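Local structure of PHOX (Pseudomonas fluorescens, 4A9V) at residues N45-D50 with A57-V62; P148-G153 with I318-T323; Q510-D515 with G519-F524. The protein catalyses the hydrolysis of phosphate monoesters as an alkaline phosphatase, using a cofactor of iron and calcium ions held in a beta-propeller. All coordinates share one frame; numbering follows the deposited sequence. Where two conformers were deposited one is given.

How the contacts relate
Following the chain from its N terminus, contact 1 comes first: residues 45-50 meet 57-62 and close a short loop ahead of the sheet that begins with strand 68-76. Contact 2 spans far more sequence, bringing the end of strand 148-152 to residues 318-323, just where strand 322-329 starts, and so ties two separate sheets of the fold together. Contact 3 is local again, a beta hairpin of strands 510-514 and 521-526. The three follow in series, none enclosing or crossing another. Contacts 1 and 2 approach to about 9 Å between nearest atoms without touching; contacts 2 and 3 lie on opposite sides of the chain's centre.

Contact 1 of 3, residues N45-D50 with A57-V62; sequences NGPAFD and AAAQEV
Pro47 packs its ring against Ala59 and Val62, closing a short surface loop of the beta-propeller back onto the short helix 57-60. The contact is apolar and small, burying 101 Å² over both sides. Pro47 CG does most of the touching, lying 3.7 Å from Ala59 CB, while the neighbouring ring atom CD comes to 3.8 Å from Val62 CG2. Pro47 CG thus lies close to two methyl groups, Ala59 CB and Val62 CG2, and the Pro47 and Val62 side chains cross at about a right angle. Proline suits the place because its closed ring offers rigid carbon to its neighbours and restricts the backbone in a loop without regular structure. Alanine suits the other side: its single methyl points toward the ring and lets the helix come near, with Pro47 CA and Ala59 CA 6.1 Å apart.

The polar support is backbone-made or comes from nearby. Within 57-62, Val62 N bonds to Ala59 O at 3.0 Å, which helps to set the spacing of the proline's two partners; the bond from Glu61 N to Ala57 O, also 3.0 Å, belongs to the helical turn. Pro47 O accepts a hydrogen bond from Gln63 NE2, a second tie between the loop and the residues following the helix. Glu61 OE1 also forms a salt bridge with Arg111 of helix 107-115.

Valine's branching matters to the packing. Its CG1 stands anti to the carbonyl carbon (chi1 -66°), which leaves CG2 between the backbone N and that carbon, and this second methyl lies 3.8 Å from Pro47 CG.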
ATOM      1  N   ASN A  45      25.540  10.223 -14.495  1.00 13.40           N
ATOM      2  CA  ASN A  45      25.752   9.720 -15.849  1.00 14.32           C
ATOM      3  C   ASN A  45      24.922   8.485 -16.166  1.00 13.38           C
ATOM      4  O   ASN A  45      25.206   7.772 -17.124  1.00 14.79           O
ATOM      5  CB  ASN A  45      27.231   9.412 -16.093  1.00 21.37           C
ATOM      6  CG  ASN A  45      28.090  10.657 -16.081  1.00 45.52           C
ATOM      7  OD1 ASN A  45      27.629  11.741 -16.446  1.00 48.63           O
ATOM      8  ND2 ASN A  45      29.299  10.537 -15.540  1.00 32.47           N
ATOM      9  N   GLY A  46      23.830   8.299 -15.437  1.00 12.36           N
ATOM     10  CA  GLY A  46      23.002   7.125 -15.642  1.00 10.83           C
ATOM     11  C   GLY A  46      22.234   7.189 -16.946  1.00 10.82           C
ATOM     12  O   GLY A  46      22.099   8.246 -17.550  1.00 11.86           O
ATOM     13  N   PRO A  47      21.668   6.056 -17.360  1.00 10.93           N
ATOM     14  CA  PRO A  47      21.023   5.960 -18.660  1.00 11.35           C
ATOM     15  C   PRO A  47      19.713   6.748 -18.699  1.00 10.31           C
ATOM     16  O   PRO A  47      18.834   6.547 -17.861  1.00 10.70           O
ATOM     17  CB  PRO A  47      20.778   4.454 -18.822  1.00 12.19           C
ATOM     18  CG  PRO A  47      20.749   3.925 -17.421  1.00 12.07           C
ATOM     19  CD  PRO A  47      21.745   4.757 -16.674  1.00 11.13           C
ATOM     20  N   ALA A  48      19.560   7.583 -19.718  1.00 11.71           N
ATOM     21  CA  ALA A  48      18.339   8.352 -19.893  1.00 11.13           C
ATOM     22  C   ALA A  48      17.165   7.417 -20.141  1.00 11.00           C
ATOM     23  O   ALA A  48      17.303   6.392 -20.813  1.00 11.65           O
ATOM     24  CB  ALA A  48      18.491   9.325 -21.053  1.00 13.47           C
ATOM     25  N   PHE A  49      15.988   7.842 -19.690  1.00 10.58           N
ATOM     26  CA  PHE A  49      14.751   7.183 -20.065  1.00 10.80           C
ATOM     27  C   PHE A  49      14.611   7.143 -21.581  1.00 10.82           C
ATOM     28  O   PHE A  49      14.848   8.139 -22.265  1.00 13.34           O
ATOM     29  CB  PHE A  49      13.555   7.902 -19.445  1.00 11.15           C
ATOM     30  CG  PHE A  49      12.225   7.316 -19.838  1.00 10.43           C
ATOM     31  CD1 PHE A  49      11.860   6.050 -19.421  1.00 10.54           C
ATOM     32  CD2 PHE A  49      11.349   8.027 -20.641  1.00 11.23           C
ATOM     33  CE1 PHE A  49      10.639   5.511 -19.775  1.00 10.62           C
ATOM     34  CE2 PHE A  49      10.109   7.508 -20.970  1.00 12.58           C
ATOM     35  CZ  PHE A  49       9.755   6.245 -20.539  1.00 11.28           C
ATOM     36  N   ASP A  50      14.203   5.987 -22.088  1.00 11.21           N
ATOM     37  CA  ASP A  50      14.021   5.776 -23.517  1.00 12.45           C
ATOM     38  C   ASP A  50      12.534   5.545 -23.792  1.00 11.91           C
ATOM     39  O   ASP A  50      12.001   4.473 -23.509  1.00 11.86           O
ATOM     40  CB  ASP A  50      14.848   4.569 -23.958  1.00 12.65           C
ATOM     41  CG  ASP A  50      14.775   4.321 -25.449  1.00 13.22           C
ATOM     42  OD1 ASP A  50      13.931   4.957 -26.115  1.00 14.21           O
ATOM     43  OD2 ASP A  50      15.513   3.437 -25.931  1.00 17.53           O
ATOM     44  N   ALA A  57      17.085  -4.080 -19.325  1.00 10.51           N
ATOM     45  CA  ALA A  57      16.874  -4.481 -17.940  1.00  9.95           C
ATOM     46  C   ALA A  57      17.918  -3.863 -17.023  1.00  8.92           C
ATOM     47  O   ALA A  57      17.586  -3.358 -15.952  1.00  9.62           O
ATOM     48  CB  ALA A  57      16.900  -5.992 -17.816  1.00 10.79           C
ATOM     49  N   ALA A  58      19.179  -3.899 -17.442  1.00 10.17           N
ATOM     50  CA  ALA A  58      20.248  -3.347 -16.622  1.00 10.82           C
ATOM     51  C   ALA A  58      20.053  -1.853 -16.374  1.00  9.72           C
ATOM     52  O   ALA A  58      20.306  -1.362 -15.278  1.00 10.81           O
ATOM     53  CB  ALA A  58      21.600  -3.604 -17.270  1.00 12.90           C
ATOM     54  N   ALA A  59      19.583  -1.133 -17.387  1.00  9.52           N
ATOM     55  CA  ALA A  59      19.258   0.274 -17.204  1.00  9.33           C
ATOM     56  C   ALA A  59      18.111   0.460 -16.218  1.00  8.69           C
ATOM     57  O   ALA A  59      18.159   1.331 -15.363  1.00  8.63           O
ATOM     58  CB  ALA A  59      18.923   0.928 -18.534  1.00  9.74           C
ATOM     59  N   GLN A  60      17.078  -0.369 -16.324  1.00  8.34           N
ATOM     60  CA  GLN A  60      15.926  -0.217 -15.451  1.00  8.17           C
ATOM     61  C   GLN A  60      16.299  -0.492 -13.990  1.00  7.92           C
ATOM     62  O   GLN A  60      15.727   0.120 -13.086  1.00  7.78           O
ATOM     63  CB  GLN A  60      14.776  -1.120 -15.898  1.00  8.07           C
ATOM     64  CG  GLN A  60      13.520  -0.995 -15.044  1.00  7.68           C
ATOM     65  CD  GLN A  60      12.886   0.381 -15.098  1.00  7.89           C
ATOM     66  OE1 GLN A  60      12.214   0.739 -16.061  1.00  8.88           O
ATOM     67  NE2 GLN A  60      13.095   1.160 -14.053  1.00  8.44           N
ATOM     68  N   GLU A  61      17.327  -1.314 -13.774  1.00  8.48           N
ATOM     69  CA  GLU A  61      17.819  -1.580 -12.422  1.00  9.01           C
ATOM     70  C   GLU A  61      18.485  -0.374 -11.770  1.00  8.48           C
ATOM     71  O   GLU A  61      18.696  -0.387 -10.558  1.00  9.04           O
ATOM     72  CB  GLU A  61      18.774  -2.781 -12.418  1.00  9.08           C
ATOM     73  CG  GLU A  61      18.049  -4.094 -12.695  1.00  9.38           C
ATOM     74  CD  GLU A  61      18.961  -5.297 -12.890  1.00 11.33           C
ATOM     75  OE1 GLU A  61      20.181  -5.131 -13.085  1.00 13.34           O
ATOM     76  OE2 GLU A  61      18.422  -6.413 -13.050  1.00 12.35           O
ATOM     77  N   VAL A  62      18.784   0.666 -12.551  1.00  7.85           N
ATOM     78  CA  VAL A  62      19.370   1.900 -12.022  1.00  8.54           C
ATOM     79  C   VAL A  62      18.517   3.128 -12.360  1.00  7.82           C
ATOM     80  O   VAL A  62      18.980   4.264 -12.272  1.00  8.41           O
ATOM     81  CB  VAL A  62      20.830   2.115 -12.500  1.00  8.94           C
ATOM     82  CG1 VAL A  62      21.733   1.033 -11.927  1.00 10.82           C
ATOM     83  CG2 VAL A  62      20.925   2.161 -14.017  1.00  9.63           C
TER

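Contact 2 of 3, residues P148-G153 with I318-T323; sequences PLRISG and ILDHGT. With EDO (1,2-ethanediol), chain P; EDO (1,2-ethanediol), chain H.
In the conformer described, Ser152 OG donates a hydrogen bond to Asp320 OD2 at 2.7 Å, the one such bond between the two segments. The hydroxyl comes from above the carboxylate plane, 38° out of it. In this conformer OG is anti to the backbone N (chi1 -160°), which lets it reach, and serine is short enough to let Asp320 come close. The other carboxylate oxygen, OD1, forms a salt bridge with Arg264, giving this buried acid a positive partner.

Arg150, in the conformer described, adds charge without a bond: Arg150 NH2 is 4.3 Å from Asp320 OD2, and that oxygen stands well out of the guanidinium plane, so no N-H points at it. Together the two arginines would be expected to favour the ionised aspartate. Replacing Asp320 by an alanine would probably leave Arg264 without its acidic mate and Ser152 OG without its acceptor.

Between the two segments there is little further contact, though Ser152 also packs on Val262 and Arg264. Gly153 comes up beside the acid, its CA 4.4 Å from Asp320 CA; its positive phi of 89° suits a residue without CB. Gly322 N donates to O1 of an ethanediol (chain H), probably from the crystallisation liquor, at 2.9 Å.

Strand 148-152 runs between strands 171-173 and 262-264, the latter carrying Arg264, while Asp320 ends a 3-10 turn leading into strand 322-329 of the neighbouring sheet.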
ATOM      1  N   PRO A 148      19.389  -8.999  -3.640  1.00  8.64           N
ATOM      2  CA  PRO A 148      19.601  -9.960  -2.563  1.00  9.94           C
ATOM      3  C   PRO A 148      19.105  -9.443  -1.214  1.00  9.34           C
ATOM      4  O   PRO A 148      19.603  -8.437  -0.718  1.00 14.95           O
ATOM      5  CB  PRO A 148      21.119 -10.159  -2.563  1.00 13.10           C
ATOM      6  CG  PRO A 148      21.672  -8.909  -3.157  1.00 16.04           C
ATOM      7  CD  PRO A 148      20.651  -8.450  -4.159  1.00 12.62           C
ATOM      8  N   LEU A 149      18.139 -10.147  -0.628  1.00  8.45           N
ATOM      9  CA  LEU A 149      17.540  -9.772   0.650  1.00  8.67           C
ATOM     10  C   LEU A 149      17.718 -10.892   1.671  1.00  8.44           C
ATOM     11  O   LEU A 149      18.013 -12.030   1.325  1.00 10.01           O
ATOM     12  CB  LEU A 149      16.038  -9.487   0.483  1.00  9.45           C
ATOM     13  CG  LEU A 149      15.601  -8.071   0.128  1.00 14.28           C
ATOM     14  CD1 LEU A 149      16.287  -7.477  -1.084  1.00 17.16           C
ATOM     15  CD2 LEU A 149      14.095  -7.987  -0.042  1.00 15.76           C
ATOM     16  N   ARG A 150      17.503 -10.537   2.932  1.00  8.67           N
ATOM     17  CA  ARG A 150      17.594 -11.474   4.045  0.50  9.42           C
ATOM     18  C   ARG A 150      16.196 -11.774   4.563  1.00  8.16           C
ATOM     19  O   ARG A 150      15.312 -10.919   4.512  1.00  9.45           O
ATOM     20  CB  ARG A 150      18.434 -10.862   5.179  0.50 14.06           C
ATOM     21  CG  ARG A 150      18.299 -11.577   6.518  0.50 23.52           C
ATOM     22  CD  ARG A 150      19.245 -10.999   7.563  0.50 48.90           C
ATOM     23  NE  ARG A 150      18.909 -11.431   8.919  0.50 53.19           N
ATOM     24  CZ  ARG A 150      18.558 -10.604   9.901  0.50 81.64           C
ATOM     25  NH1 ARG A 150      18.493  -9.298   9.681  0.50 79.47           N
ATOM     26  NH2 ARG A 150      18.422 -11.064  11.140  0.50 68.62           N
ATOM     27  N   ILE A 151      16.023 -12.957   5.141  1.00  8.68           N
ATOM     28  CA  ILE A 151      14.794 -13.318   5.847  1.00  8.32           C
ATOM     29  C   ILE A 151      15.095 -13.458   7.334  1.00  8.91           C
ATOM     30  O   ILE A 151      16.079 -14.104   7.697  1.00  9.87           O
ATOM     31  CB  ILE A 151      14.227 -14.663   5.352  1.00  9.54           C
ATOM     32  CG1 ILE A 151      14.102 -14.679   3.829  1.00 10.66           C
ATOM     33  CG2 ILE A 151      12.881 -14.939   5.997  1.00 10.58           C
ATOM     34  CD1 ILE A 151      13.718 -16.035   3.275  1.00 13.52           C
ATOM     35  N   SER A 152      14.303 -12.804   8.177  1.00  7.79           N
ATOM     36  CA  SER A 152      14.486 -12.904   9.617  0.50  8.42           C
ATOM     37  C   SER A 152      13.162 -13.205  10.309  1.00  7.77           C
ATOM     38  O   SER A 152      12.109 -13.283   9.669  1.00  9.02           O
ATOM     39  CB  SER A 152      15.110 -11.622  10.175  0.50  7.19           C
ATOM     40  OG  SER A 152      15.701 -11.856  11.447  0.50  7.07           O
ATOM     41  N   GLY A 153      13.217 -13.398  11.622  1.00  8.89           N
ATOM     42  CA  GLY A 153      12.025 -13.699  12.409  1.00  9.34           C
ATOM     43  C   GLY A 153      11.782 -15.199  12.469  1.00  7.94           C
ATOM     44  O   GLY A 153      12.598 -15.995  11.997  1.00  9.74           O
ATOM     45  N   ILE A 318      13.759  -5.436  16.530  1.00  7.68           N
ATOM     46  CA  ILE A 318      12.514  -5.208  17.249  1.00  7.52           C
ATOM     47  C   ILE A 318      11.328  -5.897  16.554  1.00  6.75           C
ATOM     48  O   ILE A 318      10.436  -6.423  17.217  1.00  8.24           O
ATOM     49  CB  ILE A 318      12.247  -3.703  17.486  1.00  7.54           C
ATOM     50  CG1 ILE A 318      11.123  -3.508  18.501  1.00  8.19           C
ATOM     51  CG2 ILE A 318      11.964  -2.958  16.189  1.00  7.61           C
ATOM     52  CD1 ILE A 318      10.905  -2.064  18.898  1.00  9.23           C
ATOM     53  N   LEU A 319      11.334  -5.934  15.224  1.00  6.89           N
ATOM     54  CA  LEU A 319      10.226  -6.532  14.488  1.00  7.16           C
ATOM     55  C   LEU A 319      10.366  -8.040  14.295  1.00  7.27           C
ATOM     56  O   LEU A 319       9.542  -8.645  13.612  1.00  8.39           O
ATOM     57  CB  LEU A 319      10.045  -5.845  13.136  1.00  7.58           C
ATOM     58  CG  LEU A 319       9.712  -4.348  13.192  1.00  7.74           C
ATOM     59  CD1 LEU A 319       9.510  -3.804  11.783  1.00  8.92           C
ATOM     60  CD2 LEU A 319       8.498  -4.075  14.068  1.00  8.29           C
ATOM     61  N   ASP A 320      11.341  -8.657  14.971  1.00  7.59           N
ATOM     62  CA  ASP A 320      11.497 -10.109  14.941  1.00  7.73           C
ATOM     63  C   ASP A 320      10.821 -10.828  16.105  1.00  7.73           C
ATOM     64  O   ASP A 320      10.760 -12.060  16.106  1.00  8.85           O
ATOM     65  CB  ASP A 320      12.974 -10.507  14.909  1.00  8.66           C
ATOM     66  CG  ASP A 320      13.620 -10.285  13.552  1.00  9.47           C
ATOM     67  OD1 ASP A 320      12.910 -10.118  12.535  1.00 10.19           O
ATOM     68  OD2 ASP A 320      14.863 -10.367  13.504  1.00 11.47           O
ATOM     69  N   HIS A 321      10.357 -10.080  17.102  1.00  8.00           N
ATOM     70  CA  HIS A 321       9.832 -10.681  18.326  1.00  8.57           C
ATOM     71  C   HIS A 321       8.608  -9.928  18.730  1.00  7.72           C
ATOM     72  O   HIS A 321       8.614  -8.700  18.768  1.00  8.16           O
ATOM     73  CB  HIS A 321      10.869 -10.614  19.447  1.00  9.32           C
ATOM     74  CG  HIS A 321      12.208 -11.184  19.072  1.00 10.80           C
ATOM     75  ND1 HIS A 321      12.433 -12.509  18.996  1.00 12.13           N
ATOM     76  CD2 HIS A 321      13.371 -10.560  18.635  1.00 11.77           C
ATOM     77  CE1 HIS A 321      13.692 -12.722  18.574  1.00 13.75           C
ATOM     78  NE2 HIS A 321      14.259 -11.530  18.336  1.00 14.48           N
ATOM     79  N   GLY A 322       7.554 -10.663  19.064  1.00  8.99           N
ATOM     80  CA  GLY A 322       6.294 -10.062  19.467  1.00  9.21           C
ATOM     81  C   GLY A 322       5.137 -10.972  19.138  1.00  9.46           C
ATOM     82  O   GLY A 322       5.271 -12.192  19.181  1.00 11.73           O
ATOM     83  N   THR A 323       3.962 -10.370  19.020  1.00  8.75           N
ATOM     84  CA  THR A 323       2.727 -11.113  18.855  1.00  8.42           C
ATOM     85  C   THR A 323       1.926 -10.524  17.701  1.00  7.64           C
ATOM     86  O   THR A 323       1.714  -9.314  17.643  1.00  8.30           O
ATOM     87  CB  THR A 323       1.869 -11.062  20.129  1.00  9.92           C
ATOM     88  OG1 THR A 323       2.677 -11.390  21.266  1.00 11.95           O
ATOM     89  CG2 THR A 323       0.714 -12.036  20.031  1.00 10.43           C
TER
HETATM   90  C1  EDO P 910      15.642 -14.265  12.997  1.00 83.48           C
HETATM   91  O1  EDO P 910      15.693 -15.753  12.960  1.00135.86           O
HETATM   92  C2  EDO P 910      14.596 -13.824  14.022  1.00 28.81           C
HETATM   93  O2  EDO P 910      15.058 -14.059  15.361  1.00 28.51           O
HETATM   94  C1  EDO H 901       7.471 -13.718  17.397  1.00 13.33           C
HETATM   95  O1  EDO H 901       7.972 -13.559  18.739  1.00 12.33           O
HETATM   96  C2  EDO H 901       6.457 -14.857  17.361  1.00 13.49           C
HETATM   97  O2  EDO H 901       5.908 -15.026  16.045  1.00 13.54           O

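Contact 3 of 3, residues Q510-D515 with G519-F524; sequences QMLCAD and GEIRRF
Strands 510-514 and 521-524 pair as an antiparallel beta hairpin, with Cys513 and Arg522 forming a hydrogen-bonded pair (Cys513 N to Arg522 O 2.8 Å and Arg522 N to Cys513 O 2.9 Å) between the non-hydrogen-bonded pairs Leu512-Arg523 and Ala514-Ile521. They are the last two strands of the four-stranded antiparallel sheet of residues 478-526. Gly519 N closes the turn onto Asp515 O; its positive phi is suited to glycine.

The side-chain hydrogen bond between the two segments joins Arg523 NE to Gln510 OE1 at 2.7 Å. The oxygen lies near the guanidinium plane, whereas the donor stands 48° above the amide's carbonyl plane, and the two planes are turned 69° apart. The bend at chi3 (-64°) turns the arginine's end toward the glutamine. Its NH1 and NH2 are taken by backbone oxygens of Gln472, Ile16 and Met474.

On the same face, Leu512 CD2 meets Ile521 CG2 at 3.8 Å, and Ala514 CB lies against Ile521 CG1. Branched and small aliphatic residues fit here, where Phe449 and Val450 of strand 443-451 pack against Ala514 and Ile521. On the other face, Met511 and Phe524 run side by side, Met511 CE reaching Phe524 CD2 at 3.7 Å.

Near the turn, Arg522 grips Glu520 OE2 side-on with NE (2.8 Å) and NH2, both from the same face of the carboxylate.

The chemistry implies a buried strand pair in which apolar chains pack on both faces beside polar ones whose ends are bonded, while the charge of Arg523 is probably met by its neutral oxygen partners and that of Arg522 is probably balanced by Glu520.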
ATOM      1  N   GLN A 510      -8.841  10.515  -7.542  1.00  8.33           N
ATOM      2  CA  GLN A 510      -8.831  11.790  -6.860  1.00  8.93           C
ATOM      3  C   GLN A 510      -8.318  11.673  -5.439  1.00  6.95           C
ATOM      4  O   GLN A 510      -8.070  10.570  -4.930  1.00  7.46           O
ATOM      5  CB  GLN A 510     -10.232  12.357  -6.877  1.00 10.49           C
ATOM      6  CG  GLN A 510     -11.248  11.470  -6.202  1.00 10.35           C
ATOM      7  CD  GLN A 510     -12.672  11.895  -6.505  1.00 10.50           C
ATOM      8  OE1 GLN A 510     -13.318  12.579  -5.698  1.00  9.72           O
ATOM      9  NE2 GLN A 510     -13.180  11.468  -7.656  1.00 12.92           N
ATOM     10  N   MET A 511      -8.081  12.828  -4.838  1.00  7.07           N
ATOM     11  CA  MET A 511      -7.718  12.911  -3.441  1.00  6.35           C
ATOM     12  C   MET A 511      -8.658  13.885  -2.761  1.00  7.06           C
ATOM     13  O   MET A 511      -8.951  14.959  -3.295  1.00  7.27           O
ATOM     14  CB  MET A 511      -6.256  13.353  -3.280  1.00  7.48           C
ATOM     15  CG  MET A 511      -5.784  13.424  -1.829  1.00  8.26           C
ATOM     16  SD  MET A 511      -3.989  13.447  -1.643  1.00  9.16           S
ATOM     17  CE  MET A 511      -3.600  15.021  -2.390  1.00 11.28           C
ATOM     18  N   LEU A 512      -9.113  13.504  -1.575  1.00  6.58           N
ATOM     19  CA  LEU A 512     -10.012  14.311  -0.772  1.00  6.72           C
ATOM     20  C   LEU A 512      -9.399  14.540   0.604  1.00  6.51           C
ATOM     21  O   LEU A 512      -8.393  13.926   0.964  1.00  7.33           O
ATOM     22  CB  LEU A 512     -11.383  13.624  -0.637  1.00  7.38           C
ATOM     23  CG  LEU A 512     -12.016  13.180  -1.967  1.00  7.64           C
ATOM     24  CD1 LEU A 512     -11.801  11.697  -2.235  1.00  7.41           C
ATOM     25  CD2 LEU A 512     -13.501  13.528  -2.023  1.00  8.77           C
ATOM     26  N   CYS A 513      -9.974  15.480   1.336  1.00  7.22           N
ATOM     27  CA  CYS A 513      -9.516  15.802   2.670  1.00  7.38           C
ATOM     28  C   CYS A 513     -10.711  15.819   3.606  1.00  7.65           C
ATOM     29  O   CYS A 513     -11.765  16.351   3.267  1.00  8.79           O
ATOM     30  CB  CYS A 513      -8.832  17.169   2.668  1.00  8.34           C
ATOM     31  SG  CYS A 513      -7.863  17.516   4.153  1.00 10.22           S
ATOM     32  N   ALA A 514     -10.530  15.251   4.792  1.00  7.84           N
ATOM     33  CA  ALA A 514     -11.616  15.073   5.744  1.00  8.08           C
ATOM     34  C   ALA A 514     -11.242  15.608   7.121  1.00  7.98           C
ATOM     35  O   ALA A 514     -10.078  15.543   7.543  1.00  8.16           O
ATOM     36  CB  ALA A 514     -11.996  13.605   5.843  1.00  9.64           C
ATOM     37  N   ASP A 515     -12.267  16.055   7.839  1.00  8.23           N
ATOM     38  CA  ASP A 515     -12.173  16.452   9.239  1.00  8.82           C
ATOM     39  C   ASP A 515     -12.676  15.298  10.110  1.00  8.85           C
ATOM     40  O   ASP A 515     -13.857  14.959  10.063  1.00  9.27           O
ATOM     41  CB  ASP A 515     -13.043  17.696   9.451  1.00 10.35           C
ATOM     42  CG  ASP A 515     -12.936  18.266  10.844  1.00 11.80           C
ATOM     43  OD1 ASP A 515     -12.857  17.482  11.805  1.00 13.76           O
ATOM     44  OD2 ASP A 515     -12.952  19.506  10.979  1.00 14.29           O
ATOM     45  N   GLY A 519     -16.670  14.865  10.289  1.00  9.77           N
ATOM     46  CA  GLY A 519     -17.026  13.996   9.188  1.00  8.56           C
ATOM     47  C   GLY A 519     -17.016  14.657   7.824  1.00  8.37           C
ATOM     48  O   GLY A 519     -17.216  13.980   6.822  1.00  8.95           O
ATOM     49  N   GLU A 520     -16.794  15.971   7.776  1.00  8.36           N
ATOM     50  CA  GLU A 520     -16.849  16.685   6.507  1.00  8.52           C
ATOM     51  C   GLU A 520     -15.726  16.228   5.578  1.00  7.91           C
ATOM     52  O   GLU A 520     -14.572  16.100   6.002  1.00  8.45           O
ATOM     53  CB  GLU A 520     -16.766  18.197   6.729  1.00  9.77           C
ATOM     54  CG  GLU A 520     -16.960  18.988   5.446  1.00 11.96           C
ATOM     55  CD  GLU A 520     -16.940  20.494   5.631  1.00 13.31           C
ATOM     56  OE1 GLU A 520     -16.713  20.978   6.764  1.00 18.35           O
ATOM     57  OE2 GLU A 520     -17.073  21.196   4.606  1.00 15.46           O
ATOM     58  N   ILE A 521     -16.052  16.079   4.295  1.00  8.27           N
ATOM     59  CA  ILE A 521     -15.105  15.674   3.260  1.00  7.44           C
ATOM     60  C   ILE A 521     -15.180  16.654   2.091  1.00  8.22           C
ATOM     61  O   ILE A 521     -16.278  16.968   1.616  1.00  9.22           O
ATOM     62  CB  ILE A 521     -15.421  14.249   2.751  1.00  7.83           C
ATOM     63  CG1 ILE A 521     -15.306  13.245   3.901  1.00  8.58           C
ATOM     64  CG2 ILE A 521     -14.487  13.872   1.616  1.00  9.65           C
ATOM     65  CD1 ILE A 521     -15.928  11.892   3.616  1.00 10.44           C
ATOM     66  N   ARG A 522     -14.024  17.143   1.645  1.00  8.11           N
ATOM     67  CA  ARG A 522     -13.927  18.012   0.471  1.00  8.45           C
ATOM     68  C   ARG A 522     -12.956  17.423  -0.546  1.00  8.15           C
ATOM     69  O   ARG A 522     -11.885  16.935  -0.187  1.00  8.19           O
ATOM     70  CB  ARG A 522     -13.462  19.414   0.877  1.00  9.12           C
ATOM     71  CG  ARG A 522     -14.427  20.127   1.805  1.00  9.43           C
ATOM     72  CD  ARG A 522     -13.986  21.546   2.101  1.00 10.96           C
ATOM     73  NE  ARG A 522     -14.859  22.117   3.110  1.00 12.55           N
ATOM     74  CZ  ARG A 522     -14.810  23.369   3.531  1.00 18.71           C
ATOM     75  NH1 ARG A 522     -13.922  24.207   3.030  1.00 28.22           N
ATOM     76  NH2 ARG A 522     -15.623  23.757   4.497  1.00 33.58           N
ATOM     77  N   ARG A 523     -13.305  17.497  -1.825  1.00  8.05           N
ATOM     78  CA  ARG A 523     -12.412  17.049  -2.888  1.00  7.71           C
ATOM     79  C   ARG A 523     -11.299  18.064  -3.099  1.00  7.56           C
ATOM     80  O   ARG A 523     -11.561  19.267  -3.215  1.00  8.29           O
ATOM     81  CB  ARG A 523     -13.184  16.831  -4.192  1.00  7.95           C
ATOM     82  CG  ARG A 523     -12.368  16.123  -5.256  1.00  8.87           C
ATOM     83  CD  ARG A 523     -13.139  15.923  -6.553  1.00 10.04           C
ATOM     84  NE  ARG A 523     -14.296  15.051  -6.383  1.00 10.93           N
ATOM     85  CZ  ARG A 523     -15.562  15.458  -6.371  1.00  9.79           C
ATOM     86  NH1 ARG A 523     -15.874  16.741  -6.505  1.00 10.67           N
ATOM     87  NH2 ARG A 523     -16.538  14.566  -6.296  1.00 10.34           N
ATOM     88  N   PHE A 524     -10.061  17.575  -3.136  1.00  7.62           N
ATOM     89  CA  PHE A 524      -8.873  18.427  -3.193  1.00  7.76           C
ATOM     90  C   PHE A 524      -8.157  18.357  -4.546  1.00  7.90           C
ATOM     91  O   PHE A 524      -7.675  19.380  -5.027  1.00  8.61           O
ATOM     92  CB  PHE A 524      -7.908  18.050  -2.062  1.00  7.81           C
ATOM     93  CG  PHE A 524      -6.610  18.805  -2.090  1.00  8.04           C
ATOM     94  CD1 PHE A 524      -6.518  20.080  -1.568  1.00  8.83           C
ATOM     95  CD2 PHE A 524      -5.467  18.220  -2.606  1.00  8.67           C
ATOM     96  CE1 PHE A 524      -5.324  20.778  -1.620  1.00  9.76           C
ATOM     97  CE2 PHE A 524      -4.264  18.901  -2.626  1.00  9.70           C
ATOM     98  CZ  PHE A 524      -4.186  20.174  -2.110  1.00  9.25           C
TER